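Local coordinates for elongation factor G (Thermus thermophilus, PDB 2DY1), which binds GTP with a magnesium ion and probably works as a GTPase elongation factor in the translocation step of protein synthesis, at residues A[463-469]-A[482-488]; A[478-483]-A[546-552]; A[501-505]-A[539-543]. The contacts are given in a common frame with arbitrary orientation. Residues are numbered along the deposited sequence.

All three contacts lie in domain IV, far from the GTP site. Contacts 1 and 2 share D482 and V483 and both use strand 477-489. Contact 1 pairs this strand with 464-474, so regular backbone hydrogen bonds dominate. Contact 2 sets its earlier part against the start of helix 549-566, through hydroxyls, carbonyls and the F552 ring. Contact 3 joins strand 533-541, on the other flank of 477-489, to the loop before helix 509-520, with no direct hydrogen bond. Each contact is partly buried. Contact 1 has one buried and one more open sheet face, and contact 3 buries the least surface. S541 of contact 3 bonds to D482 and Y480, linking the three.

Contact 1 of 3, residues A[463-469]-A[482-488]; sequences VAEGQGK and DVWLRLE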
loop_
_atom_site.group_PDB
_atom_site.type_symbol
_atom_site.label_atom_id
_atom_site.label_comp_id
_atom_site.label_asym_id
_atom_site.label_seq_id
_atom_site.Cartn_x
_atom_site.Cartn_y
_atom_site.Cartn_z
ATOM N N VAL A 463 -32.648 32.651 -12.431
ATOM C CA VAL A 463 -32.874 33.437 -11.231
ATOM C C VAL A 463 -34.328 33.337 -10.810
ATOM O O VAL A 463 -35.223 33.231 -11.649
ATOM C CB VAL A 463 -32.540 34.920 -11.469
ATOM C CG1 VAL A 463 -32.831 35.725 -10.206
ATOM C CG2 VAL A 463 -31.079 35.072 -11.866
ATOM N N ALA A 464 -34.558 33.369 -9.501
ATOM C CA ALA A 464 -35.900 33.328 -8.956
ATOM C C ALA A 464 -35.875 33.932 -7.557
ATOM O O ALA A 464 -34.828 33.992 -6.917
ATOM C CB ALA A 464 -36.416 31.886 -8.912
ATOM N N GLU A 465 -37.025 34.392 -7.091
ATOM C CA GLU A 465 -37.092 34.968 -5.761
ATOM C C GLU A 465 -38.477 34.794 -5.182
ATOM O O GLU A 465 -39.461 34.612 -5.902
ATOM C CB GLU A 465 -36.686 36.446 -5.781
ATOM C CG GLU A 465 -37.686 37.365 -6.463
ATOM C CD GLU A 465 -37.207 38.804 -6.529
ATOM O OE1 GLU A 465 -38.079 39.691 -6.671
ATOM O OE2 GLU A 465 -35.978 39.045 -6.451
ATOM N N GLY A 466 -38.545 34.829 -3.866
ATOM C CA GLY A 466 -39.805 34.635 -3.210
ATOM C C GLY A 466 -39.700 34.689 -1.715
ATOM O O GLY A 466 -38.631 34.923 -1.138
ATOM N N GLN A 467 -40.823 34.412 -1.079
ATOM C CA GLN A 467 -40.913 34.508 0.354
ATOM C C GLN A 467 -41.050 33.221 1.119
ATOM O O GLN A 467 -41.701 32.275 0.679
ATOM C CB GLN A 467 -42.097 35.419 0.703
ATOM C CG GLN A 467 -42.325 35.640 2.176
ATOM C CD GLN A 467 -43.605 36.425 2.439
ATOM O OE1 GLN A 467 -44.615 36.212 1.768
ATOM N NE2 GLN A 467 -43.569 37.327 3.418
ATOM N N GLY A 468 -40.430 33.228 2.288
ATOM C CA GLY A 468 -40.486 32.109 3.199
ATOM C C GLY A 468 -41.001 32.689 4.497
ATOM O O GLY A 468 -40.397 33.596 5.076
ATOM N N LYS A 469 -42.133 32.190 4.976
ATOM C CA LYS A 469 -42.646 32.739 6.212
ATOM C C LYS A 469 -43.175 31.684 7.173
ATOM O O LYS A 469 -43.848 30.736 6.769
ATOM C CB LYS A 469 -43.735 33.762 5.898
ATOM C CG LYS A 469 -44.157 34.606 7.083
ATOM C CD LYS A 469 -45.008 35.785 6.612
ATOM C CE LYS A 469 -45.283 36.754 7.736
ATOM N NZ LYS A 469 -45.897 38.009 7.202
ATOM N N ASP A 482 -39.823 35.925 8.751
ATOM C CA ASP A 482 -40.281 36.374 7.438
ATOM C C ASP A 482 -39.033 36.727 6.648
ATOM O O ASP A 482 -38.316 37.679 6.984
ATOM C CB ASP A 482 -41.179 37.600 7.624
ATOM C CG ASP A 482 -41.641 38.196 6.322
ATOM O OD1 ASP A 482 -42.238 39.291 6.374
ATOM O OD2 ASP A 482 -41.429 37.593 5.249
ATOM N N VAL A 483 -38.778 35.945 5.609
ATOM C CA VAL A 483 -37.588 36.113 4.787
ATOM C C VAL A 483 -37.879 36.175 3.300
ATOM O O VAL A 483 -38.619 35.343 2.769
ATOM C CB VAL A 483 -36.612 34.903 5.038
ATOM C CG1 VAL A 483 -35.397 34.987 4.122
ATOM C CG2 VAL A 483 -36.188 34.872 6.494
ATOM N N TRP A 484 -37.321 37.174 2.619
ATOM C CA TRP A 484 -37.455 37.237 1.183
ATOM C C TRP A 484 -36.075 36.841 0.654
ATOM O O TRP A 484 -35.052 37.471 0.973
ATOM C CB TRP A 484 -37.851 38.631 0.706
ATOM C CG TRP A 484 -39.301 38.894 0.945
ATOM C CD1 TRP A 484 -39.867 39.378 2.089
ATOM C CD2 TRP A 484 -40.381 38.657 0.026
ATOM N NE1 TRP A 484 -41.240 39.462 1.934
ATOM C CE2 TRP A 484 -41.580 39.025 0.683
ATOM C CE3 TRP A 484 -40.450 38.174 -1.289
ATOM C CZ2 TRP A 484 -42.839 38.922 0.066
ATOM C CZ3 TRP A 484 -41.704 38.074 -1.903
ATOM C CH2 TRP A 484 -42.877 38.446 -1.222
ATOM N N LEU A 485 -36.075 35.804 -0.175
ATOM C CA LEU A 485 -34.862 35.214 -0.731
ATOM C C LEU A 485 -34.801 35.200 -2.257
ATOM O O LEU A 485 -35.763 34.829 -2.920
ATOM C CB LEU A 485 -34.769 33.760 -0.256
ATOM C CG LEU A 485 -33.648 32.908 -0.868
ATOM C CD1 LEU A 485 -32.317 33.342 -0.263
ATOM C CD2 LEU A 485 -33.894 31.422 -0.558
ATOM N N ARG A 486 -33.656 35.596 -2.803
ATOM C CA ARG A 486 -33.438 35.552 -4.246
ATOM C C ARG A 486 -32.289 34.552 -4.448
ATOM O O ARG A 486 -31.271 34.630 -3.766
ATOM C CB ARG A 486 -33.025 36.941 -4.763
ATOM C CG ARG A 486 -32.750 37.035 -6.255
ATOM C CD ARG A 486 -32.280 38.456 -6.580
ATOM N NE ARG A 486 -31.966 38.686 -7.990
ATOM C CZ ARG A 486 -32.871 38.904 -8.940
ATOM N NH1 ARG A 486 -34.166 38.922 -8.656
ATOM N NH2 ARG A 486 -32.477 39.123 -10.189
ATOM N N LEU A 487 -32.473 33.609 -5.372
ATOM C CA LEU A 487 -31.448 32.613 -5.696
ATOM C C LEU A 487 -30.960 32.871 -7.113
ATOM O O LEU A 487 -31.755 33.082 -8.028
ATOM C CB LEU A 487 -32.019 31.187 -5.629
ATOM C CG LEU A 487 -32.429 30.656 -4.257
ATOM C CD1 LEU A 487 -32.917 29.214 -4.426
ATOM C CD2 LEU A 487 -31.254 30.705 -3.281
ATOM N N GLU A 488 -29.651 32.853 -7.304
ATOM C CA GLU A 488 -29.101 33.084 -8.630
ATOM C C GLU A 488 -28.073 32.025 -8.949
ATOM O O GLU A 488 -27.278 31.638 -8.083
ATOM C CB GLU A 488 -28.414 34.443 -8.693
ATOM C CG GLU A 488 -29.292 35.594 -8.262
ATOM C CD GLU A 488 -28.584 36.927 -8.372
ATOM O OE1 GLU A 488 -27.336 36.956 -8.293
ATOM O OE2 GLU A 488 -29.283 37.951 -8.525
#
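Segments 463-469 and 482-488 lie on the two arms of a beta hairpin. They run antiparallel at 157°, with axes 4.7 Å apart. Six backbone hydrogen bonds join A464 to L487, G466 to L485 and G468 to V483, each as a reciprocal pair. The longest is A464 N to L487 O at 3.2 Å. V463, W484 and Q467 give up the most surface. Q467 and W484 form a non-hydrogen-bonded pair on the same face. The CB of Q467 sits over the six-membered ring of W484, 3.4 Å from its centroid, in a CH-pi contact. The extended Q467 side chain donates a hydrogen bond from NE2 to D482 OD2 at 2.8 Å; D482 OD1 bonds to S541 OG. V463, just before the strand, lays CG1 over one face of the R486 guanidinium, 3.4 Å from NH2. R486 also bridges two acids: NH1 meets E465 OE2 at 2.9 Å, and NE meets E488 OE2 at 2.8 Å. The face with E465, Q467, K469, D482 and R486 is polar, apart from the W484 indole. The other carries A464, V483, L485 and L487, with G466 opposite L485 and G468 opposite V483. Helix 549-566 covers that apolar face, where A464 and L487 touch V563 and V483 touches F552. Beyond 482-488 the sheet continues into strand 533-541, while 464-474 is an outermost strand.

Contact 2 of 3, residues A[478-483]-A[546-552]; sequences GQYGDV and DSSDLAF
Segment 478-483 is an extended strand. Segment 546-552 is a turn leading into a helix that starts at D549. Their CA atoms are nearest at Q479-D546 (4.7 Å), Y480-S547 (4.6 Å) and G481-F552 (4.5 Å). S547 (chi1 m) gives its OG proton to Y480 O at 2.7 Å, and the same OG accepts from H543 N. Y480 N reaches D546 O at 3.0 Å, a weak, bent bond. S548 is the N-cap of this helix start laid against a strand. Its OG, with chi1 p, accepts from A551 N at 3.1 Å, and its carbonyl O takes F552 N at 3.1 Å. Q479, with chi1 and chi2 both m, curls back so that NE2 donates to S548 OG at 2.6 Å, although the NE2 position is less certain. A water donates to Q479 OE1 at 2.5 Å and lies 3.2 Å from S548 OG. G481 CA rests over the F552 ring, 4.0 Å from its centroid, a CH-pi contact; a CB on G481 would run into A551 O. V483 CG2 meets F552 CD2 at 3.6 Å. The Y480 hydroxyl and the D482 carboxylate both bond to S541 on strand 533-541. Strand 464-474 pairs along the other edge, and helix 509-520 touches F552 through I512.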
loop_
_atom_site.group_PDB
_atom_site.type_symbol
_atom_site.label_atom_id
_atom_site.label_comp_id
_atom_site.label_asym_id
_atom_site.label_seq_id
_atom_site.Cartn_x
_atom_site.Cartn_y
_atom_site.Cartn_z
ATOM N N GLY A 478 -45.286 32.452 20.845
ATOM C CA GLY A 478 -45.396 32.214 19.416
ATOM C C GLY A 478 -44.087 32.258 18.644
ATOM O O GLY A 478 -43.017 32.437 19.219
ATOM N N GLN A 479 -44.189 32.086 17.332
ATOM C CA GLN A 479 -43.025 32.107 16.452
ATOM C C GLN A 479 -43.273 32.981 15.244
ATOM O O GLN A 479 -44.382 33.008 14.708
ATOM C CB GLN A 479 -42.691 30.695 15.959
ATOM C CG GLN A 479 -41.981 29.823 16.978
ATOM C CD GLN A 479 -40.648 30.402 17.418
ATOM O OE1 GLN A 479 -40.130 30.053 18.477
ATOM N NE2 GLN A 479 -40.083 31.285 16.607
ATOM N N TYR A 480 -42.239 33.699 14.803
ATOM C CA TYR A 480 -42.395 34.533 13.625
ATOM C C TYR A 480 -41.075 34.752 12.889
ATOM O O TYR A 480 -40.106 35.231 13.469
ATOM C CB TYR A 480 -43.024 35.882 14.004
ATOM C CG TYR A 480 -43.257 36.797 12.825
ATOM C CD1 TYR A 480 -42.236 37.631 12.341
ATOM C CD2 TYR A 480 -44.485 36.816 12.173
ATOM C CE1 TYR A 480 -42.451 38.452 11.244
ATOM C CE2 TYR A 480 -44.706 37.631 11.066
ATOM C CZ TYR A 480 -43.682 38.447 10.609
ATOM O OH TYR A 480 -43.906 39.239 9.515
ATOM N N GLY A 481 -41.069 34.358 11.614
ATOM C CA GLY A 481 -39.912 34.537 10.749
ATOM C C GLY A 481 -40.433 34.916 9.380
ATOM O O GLY A 481 -41.377 34.306 8.881
ATOM N N ASP A 482 -39.823 35.925 8.751
ATOM C CA ASP A 482 -40.281 36.374 7.438
ATOM C C ASP A 482 -39.033 36.727 6.648
ATOM O O ASP A 482 -38.316 37.679 6.984
ATOM C CB ASP A 482 -41.179 37.600 7.624
ATOM C CG ASP A 482 -41.641 38.196 6.322
ATOM O OD1 ASP A 482 -42.238 39.291 6.374
ATOM O OD2 ASP A 482 -41.429 37.593 5.249
ATOM N N VAL A 483 -38.778 35.945 5.609
ATOM C CA VAL A 483 -37.588 36.113 4.787
ATOM C C VAL A 483 -37.879 36.175 3.300
ATOM O O VAL A 483 -38.619 35.343 2.769
ATOM C CB VAL A 483 -36.612 34.903 5.038
ATOM C CG1 VAL A 483 -35.397 34.987 4.122
ATOM C CG2 VAL A 483 -36.188 34.872 6.494
ATOM N N ASP A 546 -42.250 37.486 19.221
ATOM C CA ASP A 546 -42.256 36.140 18.661
ATOM C C ASP A 546 -41.111 35.672 17.769
ATOM O O ASP A 546 -41.042 34.483 17.457
ATOM C CB ASP A 546 -43.559 35.924 17.894
ATOM C CG ASP A 546 -44.778 36.140 18.753
ATOM O OD1 ASP A 546 -44.612 36.470 19.945
ATOM O OD2 ASP A 546 -45.901 35.980 18.232
ATOM N N SER A 547 -40.235 36.575 17.340
ATOM C CA SER A 547 -39.142 36.159 16.469
ATOM C C SER A 547 -38.016 35.425 17.193
ATOM O O SER A 547 -37.686 35.737 18.338
ATOM C CB SER A 547 -38.592 37.366 15.695
ATOM O OG SER A 547 -39.419 37.610 14.577
ATOM N N SER A 548 -37.415 34.455 16.511
ATOM C CA SER A 548 -36.334 33.658 17.096
ATOM C C SER A 548 -35.449 33.083 15.999
ATOM O O SER A 548 -35.752 33.232 14.818
ATOM C CB SER A 548 -36.918 32.491 17.891
ATOM O OG SER A 548 -37.549 31.566 17.020
ATOM N N ASP A 549 -34.373 32.408 16.388
ATOM C CA ASP A 549 -33.493 31.791 15.404
ATOM C C ASP A 549 -34.228 30.650 14.711
ATOM O O ASP A 549 -34.124 30.482 13.497
ATOM C CB ASP A 549 -32.220 31.262 16.063
ATOM C CG ASP A 549 -31.333 32.374 16.581
ATOM O OD1 ASP A 549 -31.304 33.459 15.959
ATOM O OD2 ASP A 549 -30.648 32.163 17.599
ATOM N N LEU A 550 -34.986 29.869 15.478
ATOM C CA LEU A 550 -35.727 28.753 14.896
ATOM C C LEU A 550 -36.737 29.235 13.866
ATOM O O LEU A 550 -36.844 28.656 12.782
ATOM C CB LEU A 550 -36.454 27.951 15.997
ATOM C CG LEU A 550 -37.457 26.900 15.497
ATOM C CD1 LEU A 550 -36.721 25.782 14.769
ATOM C CD2 LEU A 550 -38.254 26.335 16.683
ATOM N N ALA A 551 -37.490 30.283 14.207
ATOM C CA ALA A 551 -38.490 30.828 13.294
ATOM C C ALA A 551 -37.808 31.303 12.017
ATOM O O ALA A 551 -38.340 31.104 10.915
ATOM C CB ALA A 551 -39.217 31.986 13.951
ATOM N N PHE A 552 -36.643 31.912 12.162
ATOM C CA PHE A 552 -35.933 32.385 10.975
ATOM C C PHE A 552 -35.249 31.254 10.200
ATOM O O PHE A 552 -35.152 31.333 8.982
ATOM C CB PHE A 552 -34.941 33.507 11.331
ATOM C CG PHE A 552 -35.550 34.887 11.253
ATOM C CD1 PHE A 552 -35.878 35.593 12.410
ATOM C CD2 PHE A 552 -35.896 35.429 10.013
ATOM C CE1 PHE A 552 -36.546 36.821 12.329
ATOM C CE2 PHE A 552 -36.567 36.649 9.920
ATOM C CZ PHE A 552 -36.892 37.349 11.086
HETATM O O HOH W 1 -37.835 29.411 19.333
#

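Contact 3 of 3, residues A[501-505]-A[539-543]; sequences GGVIP and NGSYH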
loop_
_atom_site.group_PDB
_atom_site.type_symbol
_atom_site.label_atom_id
_atom_site.label_comp_id
_atom_site.label_asym_id
_atom_site.label_seq_id
_atom_site.Cartn_x
_atom_site.Cartn_y
_atom_site.Cartn_z
ATOM N N GLY A 501 -32.865 49.073 6.053
ATOM C CA GLY A 501 -33.791 49.662 7.005
ATOM C C GLY A 501 -33.927 48.905 8.307
ATOM O O GLY A 501 -34.832 49.180 9.095
ATOM N N GLY A 502 -33.036 47.940 8.529
ATOM C CA GLY A 502 -33.090 47.147 9.747
ATOM C C GLY A 502 -34.368 46.330 9.878
ATOM O O GLY A 502 -34.775 45.992 11.009
ATOM N N VAL A 503 -34.997 45.988 8.753
ATOM C CA VAL A 503 -36.253 45.229 8.805
ATOM C C VAL A 503 -36.058 43.848 9.421
ATOM O O VAL A 503 -37.019 43.252 9.905
ATOM C CB VAL A 503 -36.961 45.145 7.427
ATOM C CG1 VAL A 503 -37.404 46.570 7.001
ATOM C CG2 VAL A 503 -36.045 44.545 6.369
ATOM N N ILE A 504 -34.837 43.324 9.353
ATOM C CA ILE A 504 -34.490 42.075 10.057
ATOM C C ILE A 504 -33.184 42.443 10.753
ATOM O O ILE A 504 -32.234 42.919 10.114
ATOM C CB ILE A 504 -34.190 40.828 9.156
ATOM C CG1 ILE A 504 -35.439 40.355 8.410
ATOM C CG2 ILE A 504 -33.702 39.664 10.075
ATOM C CD1 ILE A 504 -35.169 39.257 7.365
ATOM N N PRO A 505 -33.106 42.238 12.075
ATOM C CA PRO A 505 -31.872 42.576 12.787
ATOM C C PRO A 505 -30.722 41.686 12.346
ATOM O O PRO A 505 -30.928 40.518 11.988
ATOM C CB PRO A 505 -32.240 42.349 14.255
ATOM C CG PRO A 505 -33.721 42.497 14.278
ATOM C CD PRO A 505 -34.156 41.817 13.017
ATOM N N ASN A 539 -35.180 41.198 1.914
ATOM C CA ASN A 539 -36.297 41.855 2.574
ATOM C C ASN A 539 -36.821 40.851 3.602
ATOM O O ASN A 539 -36.376 39.696 3.644
ATOM C CB ASN A 539 -37.381 42.220 1.539
ATOM C CG ASN A 539 -38.435 43.188 2.081
ATOM O OD1 ASN A 539 -39.504 43.365 1.474
ATOM N ND2 ASN A 539 -38.137 43.826 3.200
ATOM N N GLY A 540 -37.741 41.297 4.442
ATOM C CA GLY A 540 -38.291 40.415 5.458
ATOM C C GLY A 540 -38.831 41.274 6.579
ATOM O O GLY A 540 -38.967 42.497 6.440
ATOM N N SER A 541 -39.152 40.654 7.702
ATOM C CA SER A 541 -39.653 41.421 8.825
ATOM C C SER A 541 -39.541 40.553 10.060
ATOM O O SER A 541 -39.323 39.339 9.955
ATOM C CB SER A 541 -41.113 41.849 8.589
ATOM O OG SER A 541 -42.020 40.748 8.524
ATOM N N TYR A 542 -39.669 41.175 11.224
ATOM C CA TYR A 542 -39.587 40.442 12.477
ATOM C C TYR A 542 -40.446 41.113 13.532
ATOM O O TYR A 542 -40.893 42.245 13.360
ATOM C CB TYR A 542 -38.143 40.380 12.978
ATOM C CG TYR A 542 -37.687 41.606 13.730
ATOM C CD1 TYR A 542 -37.409 42.800 13.063
ATOM C CD2 TYR A 542 -37.565 41.585 15.117
ATOM C CE1 TYR A 542 -37.026 43.945 13.760
ATOM C CE2 TYR A 542 -37.189 42.714 15.820
ATOM C CZ TYR A 542 -36.924 43.893 15.134
ATOM O OH TYR A 542 -36.593 45.019 15.833
ATOM N N HIS A 543 -40.691 40.394 14.621
ATOM C CA HIS A 543 -41.456 40.949 15.728
ATOM C C HIS A 543 -40.610 40.689 16.955
ATOM O O HIS A 543 -40.181 39.557 17.207
ATOM C CB HIS A 543 -42.831 40.277 15.861
ATOM C CG HIS A 543 -43.855 40.813 14.910
ATOM N ND1 HIS A 543 -44.270 42.129 14.934
ATOM C CD2 HIS A 543 -44.547 40.218 13.909
ATOM C CE1 HIS A 543 -45.174 42.321 13.991
ATOM N NE2 HIS A 543 -45.361 41.178 13.354
HETATM O O HOH W 2 -39.508 44.088 10.848
#
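V503, I504 and P505 pack on residues 539-542. The segment opens with G501 and G502, both at positive phi. V503 has chi1 m, and its CB lies 3.5 Å from G540 O. I504 takes the m, t rotamer. Its CA-to-CB bond points sideways, but the extended end comes back to the strand, with CD1 3.8 Å from G540 CA. The backbone angles of G540 suit glycine, and a CB there would collide with I504 CD1. I504 also touches F552 of helix 549-566. Y542 points its CB toward the loop. With chi1 p and chi2 near -74° its ring lies against P505, whose CD sits over one face, 3.6 Å from the centroid. This is a CH-pi contact, with the proline ring in the C-gamma exo pucker. V503 O approaches the edge of the same ring, 3.2 Å from Y542 CD1. The CA-to-CB bond of S541 points away from the loop, and its OG (chi1 p) bonds to D482 OD1 and Y480 OH. The loop follows strand 494-497 and leads to helix 509-520, in the crossover that brings the chain to the parallel neighbour 533-541. No hydrogen bond joins the two segments directly. A water donates to V503 O at 2.8 Å and accepts from Y542 N at 2.9 Å, and S541 CA makes a CA-H...O contact with V503 O at 3.4 Å. The fit therefore rests on apolar shape, with one water linking V503 O to Y542 N in place of a direct hydrogen bond.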